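Local coordinates for glucose import ATP-binding protein GlcV (Sulfolobus solfataricus, PDB 1OXX) that hydrolyses ATP to power glucose uptake, as the energy-coupling subunit of the GlcSTUV ABC transporter, at residues V233-A238 with I244-G249; E254-G259 with F263-S268. The protein carries 1 engineered substitution. All blocks are in the same frame, centred on the assembly; numbering follows the deposited sequence.

Contact 1. Residues V233-A238 with I244-G249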
loop_
_atom_site.group_PDB
_atom_site.type_symbol
_atom_site.label_atom_id
_atom_site.label_comp_id
_atom_site.label_asym_id
_atom_site.label_seq_id
_atom_site.Cartn_x
_atom_site.Cartn_y
_atom_site.Cartn_z
ATOM N N VAL A 233 -2.730 -9.382 12.142
ATOM C CA VAL A 233 -2.814 -10.800 12.480
ATOM C C VAL A 233 -1.453 -11.399 12.782
ATOM O O VAL A 233 -1.357 -12.461 13.409
ATOM C CB VAL A 233 -3.503 -11.589 11.344
ATOM C CG1 VAL A 233 -2.594 -11.719 10.156
ATOM C CG2 VAL A 233 -3.959 -12.974 11.822
ATOM N N SER A 234 -0.402 -10.707 12.368
ATOM C CA SER A 234 0.957 -11.189 12.537
ATOM C C SER A 234 1.896 -10.016 12.595
ATOM O O SER A 234 1.546 -8.910 12.201
ATOM C CB SER A 234 1.360 -12.070 11.356
ATOM O OG SER A 234 1.487 -11.301 10.150
ATOM N N ILE A 235 3.116 -10.244 13.066
ATOM C CA ILE A 235 4.087 -9.158 13.103
ATOM C C ILE A 235 4.474 -8.732 11.673
ATOM O O ILE A 235 4.772 -7.558 11.425
ATOM C CB ILE A 235 5.334 -9.511 13.978
ATOM C CG1 ILE A 235 6.118 -8.245 14.329
ATOM C CG2 ILE A 235 6.238 -10.540 13.287
ATOM C CD1 ILE A 235 5.399 -7.273 15.233
ATOM N N GLN A 236 4.436 -9.671 10.731
ATOM C CA GLN A 236 4.720 -9.317 9.340
ATOM C C GLN A 236 3.667 -8.362 8.788
ATOM O O GLN A 236 3.996 -7.373 8.141
ATOM C CB GLN A 236 4.847 -10.532 8.429
ATOM C CG GLN A 236 5.286 -10.111 7.035
ATOM C CD GLN A 236 5.947 -11.209 6.233
ATOM O OE1 GLN A 236 6.688 -10.924 5.285
ATOM N NE2 GLN A 236 5.682 -12.457 6.595
ATOM N N VAL A 237 2.395 -8.637 9.020
ATOM C CA VAL A 237 1.388 -7.681 8.585
ATOM C C VAL A 237 1.568 -6.343 9.315
ATOM O O VAL A 237 1.448 -5.267 8.731
ATOM C CB VAL A 237 -0.032 -8.210 8.814
ATOM C CG1 VAL A 237 -1.054 -7.112 8.617
ATOM C CG2 VAL A 237 -0.308 -9.376 7.887
ATOM N N ALA A 238 1.853 -6.414 10.609
ATOM C CA ALA A 238 2.031 -5.201 11.394
ATOM C C ALA A 238 3.054 -4.276 10.766
ATOM O O ALA A 238 2.854 -3.067 10.731
ATOM C CB ALA A 238 2.459 -5.543 12.796
ATOM N N ILE A 244 7.074 -0.377 12.962
ATOM C CA ILE A 244 6.876 -1.041 14.236
ATOM C C ILE A 244 8.188 -1.624 14.750
ATOM O O ILE A 244 9.043 -2.052 13.967
ATOM C CB ILE A 244 5.796 -2.155 14.124
ATOM C CG1 ILE A 244 5.365 -2.612 15.516
ATOM C CG2 ILE A 244 6.307 -3.318 13.298
ATOM C CD1 ILE A 244 4.038 -3.360 15.549
ATOM N N ASN A 245 8.348 -1.590 16.072
ATOM C CA ASN A 245 9.422 -2.273 16.751
ATOM C C ASN A 245 9.016 -3.717 17.020
ATOM O O ASN A 245 7.933 -3.974 17.551
ATOM C CB ASN A 245 9.701 -1.590 18.087
ATOM C CG ASN A 245 10.205 -0.185 17.916
ATOM O OD1 ASN A 245 11.349 0.016 17.514
ATOM N ND2 ASN A 245 9.365 0.804 18.233
ATOM N N GLU A 246 9.891 -4.645 16.665
ATOM C CA GLU A 246 9.668 -6.073 16.894
ATOM C C GLU A 246 10.701 -6.569 17.888
ATOM O O GLU A 246 11.911 -6.451 17.640
ATOM C CB GLU A 246 9.819 -6.848 15.584
ATOM C CG GLU A 246 9.000 -6.310 14.428
ATOM C CD GLU A 246 9.245 -7.047 13.125
ATOM O OE1 GLU A 246 9.775 -8.192 13.145
ATOM O OE2 GLU A 246 8.888 -6.473 12.072
ATOM N N LEU A 247 10.227 -7.113 19.007
ATOM C CA LEU A 247 11.124 -7.605 20.057
ATOM C C LEU A 247 10.704 -8.993 20.447
ATOM O O LEU A 247 9.522 -9.305 20.415
ATOM C CB LEU A 247 11.031 -6.757 21.320
ATOM C CG LEU A 247 11.394 -5.286 21.251
ATOM C CD1 LEU A 247 10.145 -4.545 20.889
ATOM C CD2 LEU A 247 11.946 -4.809 22.581
ATOM N N GLU A 248 11.658 -9.816 20.856
ATOM C CA GLU A 248 11.358 -11.166 21.306
ATOM C C GLU A 248 11.714 -11.296 22.779
ATOM O O GLU A 248 12.766 -10.822 23.229
ATOM C CB GLU A 248 12.152 -12.203 20.496
ATOM C CG GLU A 248 11.824 -13.641 20.899
ATOM C CD GLU A 248 12.695 -14.695 20.228
ATOM O OE1 GLU A 248 13.001 -14.545 19.029
ATOM O OE2 GLU A 248 13.058 -15.694 20.903
ATOM N N GLY A 249 10.850 -11.950 23.541
ATOM C CA GLY A 249 11.121 -12.151 24.946
ATOM C C GLY A 249 10.563 -13.433 25.504
ATOM O O GLY A 249 9.956 -14.238 24.797
#

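Contact 2. Residues E254-G259 with F263-S268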
loop_
_atom_site.group_PDB
_atom_site.type_symbol
_atom_site.label_atom_id
_atom_site.label_comp_id
_atom_site.label_asym_id
_atom_site.label_seq_id
_atom_site.Cartn_x
_atom_site.Cartn_y
_atom_site.Cartn_z
ATOM N N GLU A 254 4.747 -12.487 35.232
ATOM C CA GLU A 254 4.773 -11.056 35.436
ATOM C C GLU A 254 4.766 -10.279 34.123
ATOM O O GLU A 254 4.710 -9.048 34.118
ATOM C CB GLU A 254 6.007 -10.718 36.279
ATOM C CG GLU A 254 6.179 -11.645 37.484
ATOM C CD GLU A 254 4.991 -11.581 38.425
ATOM O OE1 GLU A 254 4.593 -10.453 38.785
ATOM O OE2 GLU A 254 4.433 -12.639 38.795
ATOM N N GLY A 255 4.795 -11.002 33.011
ATOM C CA GLY A 255 4.797 -10.375 31.708
ATOM C C GLY A 255 5.923 -10.901 30.838
ATOM O O GLY A 255 6.673 -11.786 31.239
ATOM N N VAL A 256 6.018 -10.371 29.625
ATOM C CA VAL A 256 7.054 -10.770 28.671
ATOM C C VAL A 256 8.316 -9.996 28.986
ATOM O O VAL A 256 8.346 -8.770 28.888
ATOM C CB VAL A 256 6.591 -10.522 27.211
ATOM C CG1 VAL A 256 7.684 -10.859 26.222
ATOM C CG2 VAL A 256 5.374 -11.365 26.897
ATOM N N VAL A 257 9.362 -10.723 29.365
ATOM C CA VAL A 257 10.608 -10.113 29.790
ATOM C C VAL A 257 11.628 -10.048 28.666
ATOM O O VAL A 257 11.912 -11.045 28.012
ATOM C CB VAL A 257 11.227 -10.894 30.945
ATOM C CG1 VAL A 257 12.644 -10.409 31.224
ATOM C CG2 VAL A 257 10.371 -10.765 32.207
ATOM N N ILE A 258 12.180 -8.856 28.463
ATOM C CA ILE A 258 13.225 -8.610 27.476
ATOM C C ILE A 258 14.270 -7.750 28.195
ATOM O O ILE A 258 14.145 -6.534 28.283
ATOM C CB ILE A 258 12.647 -7.886 26.234
ATOM C CG1 ILE A 258 11.401 -8.617 25.711
ATOM C CG2 ILE A 258 13.713 -7.746 25.148
ATOM C CD1 ILE A 258 10.712 -7.952 24.540
ATOM N N GLY A 259 15.283 -8.389 28.769
ATOM C CA GLY A 259 16.268 -7.671 29.544
ATOM C C GLY A 259 15.581 -6.911 30.660
ATOM O O GLY A 259 14.807 -7.472 31.437
ATOM N N PHE A 263 6.774 -6.383 29.557
ATOM C CA PHE A 263 5.500 -5.969 28.968
ATOM C C PHE A 263 4.388 -6.788 29.578
ATOM O O PHE A 263 4.484 -8.004 29.623
ATOM C CB PHE A 263 5.531 -6.188 27.455
ATOM C CG PHE A 263 6.479 -5.282 26.751
ATOM C CD1 PHE A 263 7.822 -5.597 26.673
ATOM C CD2 PHE A 263 6.034 -4.103 26.182
ATOM C CE1 PHE A 263 8.704 -4.737 26.029
ATOM C CE2 PHE A 263 6.918 -3.255 25.530
ATOM C CZ PHE A 263 8.256 -3.583 25.470
ATOM N N PRO A 264 3.349 -6.116 30.065
ATOM C CA PRO A 264 2.251 -6.788 30.785
ATOM C C PRO A 264 1.227 -7.476 29.902
ATOM O O PRO A 264 0.025 -7.164 29.895
ATOM C CB PRO A 264 1.617 -5.639 31.573
ATOM C CG PRO A 264 1.872 -4.467 30.764
ATOM C CD PRO A 264 3.198 -4.653 30.078
ATOM N N VAL A 265 1.718 -8.449 29.148
ATOM C CA VAL A 265 0.898 -9.242 28.242
ATOM C C VAL A 265 1.415 -10.666 28.281
ATOM O O VAL A 265 2.483 -10.924 28.795
ATOM C CB VAL A 265 0.939 -8.702 26.787
ATOM C CG1 VAL A 265 0.275 -7.329 26.711
ATOM C CG2 VAL A 265 2.367 -8.664 26.254
ATOM N N SER A 266 0.639 -11.593 27.737
ATOM C CA SER A 266 1.046 -12.987 27.712
ATOM C C SER A 266 0.464 -13.702 26.490
ATOM O O SER A 266 -0.446 -13.213 25.838
ATOM C CB SER A 266 0.577 -13.673 29.001
ATOM O OG SER A 266 1.048 -15.009 29.095
ATOM N N VAL A 267 1.063 -14.839 26.173
ATOM C CA VAL A 267 0.578 -15.757 25.155
ATOM C C VAL A 267 0.877 -17.145 25.717
ATOM O O VAL A 267 1.600 -17.275 26.705
ATOM C CB VAL A 267 1.261 -15.577 23.781
ATOM C CG1 VAL A 267 0.772 -14.317 23.088
ATOM C CG2 VAL A 267 2.762 -15.570 23.932
ATOM N N SER A 268 0.337 -18.168 25.062
ATOM C CA SER A 268 0.433 -19.548 25.523
ATOM C C SER A 268 1.792 -20.221 25.309
ATOM O O SER A 268 2.087 -21.249 25.926
ATOM C CB SER A 268 -0.648 -20.359 24.811
ATOM O OG SER A 268 -1.939 -19.954 25.231
#

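Contact 1. Residues V233-A238 with I244-G249
Ile235 holds CG1 opposite its main-chain nitrogen (chi1 -163°), which sends its longer branch out from the first turn of helix 235-241 to the start of strand 245-252. There it lies against Glu246, whose CG stands beside the backbone N (chi1 -52°) and whose chain runs on extended. Ile235 CG1 lies 3.5 Å from the methylene Glu246 CG, with the carboxylate carbon Glu246 CD close behind at 3.6 Å, a van der Waals contact with the root of the carboxylate. The other end of the same branch, Ile235 CD1, lies 4.2 Å from Ile244 CD1, the two isoleucines meeting by their terminal methyls. Ile244 CD1 also touches Ala238 CB at 3.9 Å, one helical turn on from Ile235. The turn itself is fixed by Ser234, the N-cap, whose OG accepts from Val237 N at 3.0 Å in a nearly straight bond (171°). The contact joins helix 235-241 to strand 245-252, consistent with the passage from the ABC-ATPase domain toward the C-terminal part: Val237 packs on strands 210-215 and 218-223, while Ile235 also touches Phe350 of strand 348-351 and Asn245 pairs with Ile276 of strand 271-276.

Contact 2. Residues E254-G259 with F263-S268
Val256 and Phe263 form an antiparallel hydrogen-bonded pair, and here the contact is tightest. Val256 N donates to Phe263 O at 2.8 Å, and Phe263 N returns a bond to Val256 O at 2.9 Å. The same Val256 O sits at the edge of the phenylalanine ring, near its plane. Gly255 allows the close approach: its CA is 3.2 Å from Phe263 O, and a CB would run into that oxygen as well as the carbonyl of the preceding residue. Beyond the pair, Pro264 centres an inverse gamma turn that swings the chain out of its strand course, yet Val256 CG2 still reaches Val265 CG2 at 4.1 Å and Val265 O at 3.5 Å. Ile258, with CG1 beside its backbone N (chi1 -51°), brings CD1 to 4.1 Å from Phe263 CE1. The looser side is the outer one, where Glu254 and Pro264 are exposed and the CB, CG and CD atoms of Pro264 stand off from residues 254-259, although Pro264 CA is 4.5 Å from Gly255 CA. Inward, Val256, Phe263 and Val265 all pack on Ile274 of strand 271-276, and Val265 also meets Val349 of strand 348-351; strand 255-258 lies between edge strand 261-263 and strand 245-252, to which Val257 is hydrogen-bonded through Lys250.

How the contacts relate
The two contacts come in series along the chain, contact 1 closing before contact 2 opens, with centres about 14 Å apart. They share one five-stranded antiparallel sheet, in which strand 245-252 of contact 1 is the neighbour of strand 255-258 of contact 2. Direct packing confirms the adjacency: Leu247 CB lies 3.4 Å from Ile258 CD1, and Gly249 CA 3.9 Å from Val256 CG1. Contact 1 sits where helix 235-241 meets this sheet, whereas contact 2 lies at its 261-263 edge, its centre about 32 Å from the centre of the chain. Their order is consistent with the chain passing from the ABC-ATPase domain toward the C-terminal domain, whose function is unknown; neither lies near the annotated ATP-binding residues.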